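Local coordinates for PTS system, nitrogen regulatory IIA protein (Neisseria meningitidis, PDB 2A0J), which probably takes part in phosphoryl transfer of a nitrogen-related phosphotransferase system, as a IIA component of the fructose-type family, and may regulate protein kinase activity, at residues G5-P9 with Q75-F80. Residues are numbered along the deposited sequence.
Sequences GEILP and QATGAF
In this EIIA type 2 domain, the N-terminal helix 3-7 packs on the start of strand 77-83, an inner strand of the mixed sheet, just ahead of where Phe80 pairs with His12 and with Val14 of parallel strand 13-17. The helix is weakly bonded about residues 5-7 (Leu8 N to Gly5 O, 3.4 Å); the chain continues through Leu8 (-123/78) and Pro9 (-75/166). Ile7 CA lies 5.0 Å from Thr77 CA, and a weak hydrogen bond from Gly78 N to Ile7 O (3.4 Å, 144°) ties helix to sheet. Glycine suits this place because a CB on Gly78 would come within 3.3 Å of Ile7 CG2. Ile7, with chi1 between wells (-111°) and chi2 p, lays CG1 3.7 Å from Thr77 CA and 3.9 Å from Ala76 CB, whose small methyl leaves room. Thr77 and Ala79 point away, touching Leu33 of helix 22-33; Thr77 OG1 is hydrogen-bonded to Glu36 OE1. Phe80 points its CB toward residues 5-9, but with chi1 t its ring packs on Val142 and Leu146 of helix 139-146. The branched, apolar Leu8 (t, p) fills the space towards Phe101 and Leu146, its CD1 4.3 Å from Phe80 CB and 3.6 Å from Ala79 CA.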
ATOM      1  N   GLY A   5      -8.026  -7.653   7.312  1.00 31.57           N
ATOM      2  CA  GLY A   5      -7.238  -8.652   8.013  1.00 28.53           C
ATOM      3  C   GLY A   5      -6.883  -9.861   7.166  1.00 30.22           C
ATOM      4  O   GLY A   5      -5.754 -10.346   7.208  1.00 29.70           O
ATOM      5  N   GLU A   6      -7.844 -10.357   6.394  1.00 30.03           N
ATOM      6  CA  GLU A   6      -7.584 -11.512   5.549  1.00 38.57           C
ATOM      7  C   GLU A   6      -6.806 -11.090   4.312  1.00 39.93           C
ATOM      8  O   GLU A   6      -6.372 -11.927   3.521  1.00 45.89           O
ATOM      9  CB  GLU A   6      -8.896 -12.181   5.135  1.00 39.47           C
ATOM     10  CG  GLU A   6      -9.834 -11.285   4.367  1.00 59.48           C
ATOM     11  CD  GLU A   6     -11.085 -12.012   3.924  1.00 74.01           C
ATOM     12  OE1 GLU A   6     -10.957 -13.040   3.224  1.00 73.41           O
ATOM     13  OE2 GLU A   6     -12.193 -11.554   4.277  1.00 77.27           O
ATOM     14  N   ILE A   7      -6.619  -9.787   4.157  1.00 36.40           N
ATOM     15  CA  ILE A   7      -5.895  -9.260   3.013  1.00 34.41           C
ATOM     16  C   ILE A   7      -4.459  -8.880   3.360  1.00 31.89           C
ATOM     17  O   ILE A   7      -3.614  -8.747   2.473  1.00 33.20           O
ATOM     18  CB  ILE A   7      -6.668  -8.046   2.404  1.00 38.08           C
ATOM     19  CG1 ILE A   7      -7.231  -8.446   1.036  1.00 47.69           C
ATOM     20  CG2 ILE A   7      -5.776  -6.805   2.292  1.00 15.50           C
ATOM     21  CD1 ILE A   7      -8.109  -9.693   1.065  1.00 35.83           C
ATOM     22  N   LEU A   8      -4.173  -8.738   4.651  1.00 31.22           N
ATOM     23  CA  LEU A   8      -2.832  -8.357   5.080  1.00 26.76           C
ATOM     24  C   LEU A   8      -2.132  -9.328   6.048  1.00 20.60           C
ATOM     25  O   LEU A   8      -2.086  -9.088   7.252  1.00 10.66           O
ATOM     26  CB  LEU A   8      -2.874  -6.952   5.703  1.00 23.20           C
ATOM     27  CG  LEU A   8      -1.546  -6.210   5.886  1.00 28.67           C
ATOM     28  CD1 LEU A   8      -0.955  -5.891   4.522  1.00 27.85           C
ATOM     29  CD2 LEU A   8      -1.763  -4.928   6.674  1.00 35.94           C
ATOM     30  N   PRO A   9      -1.596 -10.451   5.534  1.00 17.65           N
ATOM     31  CA  PRO A   9      -0.908 -11.385   6.425  1.00 16.50           C
ATOM     32  C   PRO A   9       0.458 -10.794   6.780  1.00 19.04           C
ATOM     33  O   PRO A   9       0.909  -9.840   6.151  1.00 21.53           O
ATOM     34  CB  PRO A   9      -0.792 -12.645   5.576  1.00  9.98           C
ATOM     35  CG  PRO A   9      -0.655 -12.103   4.215  1.00 18.40           C
ATOM     36  CD  PRO A   9      -1.720 -11.031   4.188  1.00 14.61           C
ATOM     37  N   GLN A  75      -9.582 -11.844  -6.020  1.00 21.31           N
ATOM     38  CA  GLN A  75      -9.694 -11.578  -4.600  1.00 20.36           C
ATOM     39  C   GLN A  75      -8.728 -10.470  -4.245  1.00 19.59           C
ATOM     40  O   GLN A  75      -7.569 -10.495  -4.645  1.00 18.63           O
ATOM     41  CB  GLN A  75      -9.381 -12.831  -3.781  1.00 16.44           C
ATOM     42  CG  GLN A  75      -9.436 -12.593  -2.280  1.00 21.38           C
ATOM     43  CD  GLN A  75      -9.292 -13.868  -1.477  1.00 31.44           C
ATOM     44  OE1 GLN A  75      -8.362 -14.646  -1.691  1.00 23.06           O
ATOM     45  NE2 GLN A  75     -10.210 -14.086  -0.541  1.00 21.72           N
ATOM     46  N   ALA A  76      -9.217  -9.487  -3.503  1.00 21.65           N
ATOM     47  CA  ALA A  76      -8.388  -8.367  -3.094  1.00 28.06           C
ATOM     48  C   ALA A  76      -7.149  -8.835  -2.335  1.00 25.76           C
ATOM     49  O   ALA A  76      -7.177  -9.826  -1.611  1.00 24.65           O
ATOM     50  CB  ALA A  76      -9.196  -7.416  -2.228  1.00 23.20           C
ATOM     51  N   THR A  77      -6.056  -8.109  -2.510  1.00 24.60           N
ATOM     52  CA  THR A  77      -4.818  -8.442  -1.833  1.00 27.65           C
ATOM     53  C   THR A  77      -4.071  -7.140  -1.567  1.00 29.91           C
ATOM     54  O   THR A  77      -4.200  -6.178  -2.330  1.00 28.28           O
ATOM     55  CB  THR A  77      -3.954  -9.384  -2.697  1.00 31.32           C
ATOM     56  OG1 THR A  77      -2.816  -9.813  -1.941  1.00 27.82           O
ATOM     57  CG2 THR A  77      -3.500  -8.680  -3.976  1.00 16.81           C
ATOM     58  N   GLY A  78      -3.311  -7.100  -0.477  1.00 27.73           N
ATOM     59  CA  GLY A  78      -2.574  -5.895  -0.146  1.00 21.60           C
ATOM     60  C   GLY A  78      -1.234  -6.149   0.517  1.00 21.31           C
ATOM     61  O   GLY A  78      -0.831  -7.294   0.727  1.00 22.49           O
ATOM     62  N   ALA A  79      -0.535  -5.067   0.839  1.00 17.96           N
ATOM     63  CA  ALA A  79       0.763  -5.155   1.492  1.00 16.54           C
ATOM     64  C   ALA A  79       1.035  -3.838   2.196  1.00 18.26           C
ATOM     65  O   ALA A  79       0.397  -2.825   1.902  1.00 17.86           O
ATOM     66  CB  ALA A  79       1.858  -5.429   0.468  1.00  3.93           C
ATOM     67  N   PHE A  80       1.976  -3.853   3.133  1.00 14.89           N
ATOM     68  CA  PHE A  80       2.323  -2.638   3.847  1.00 19.92           C
ATOM     69  C   PHE A  80       3.838  -2.509   3.892  1.00 18.05           C
ATOM     70  O   PHE A  80       4.536  -3.483   4.179  1.00 12.54           O
ATOM     71  CB  PHE A  80       1.762  -2.665   5.270  1.00 18.68           C
ATOM     72  CG  PHE A  80       1.947  -1.374   6.004  1.00 23.16           C
ATOM     73  CD1 PHE A  80       1.139  -0.277   5.715  1.00 22.78           C
ATOM     74  CD2 PHE A  80       2.966  -1.231   6.942  1.00 19.65           C
ATOM     75  CE1 PHE A  80       1.344   0.951   6.346  1.00 19.38           C
ATOM     76  CE2 PHE A  80       3.179  -0.006   7.581  1.00 18.50           C
ATOM     77  CZ  PHE A  80       2.365   1.089   7.279  1.00  8.35           C
TER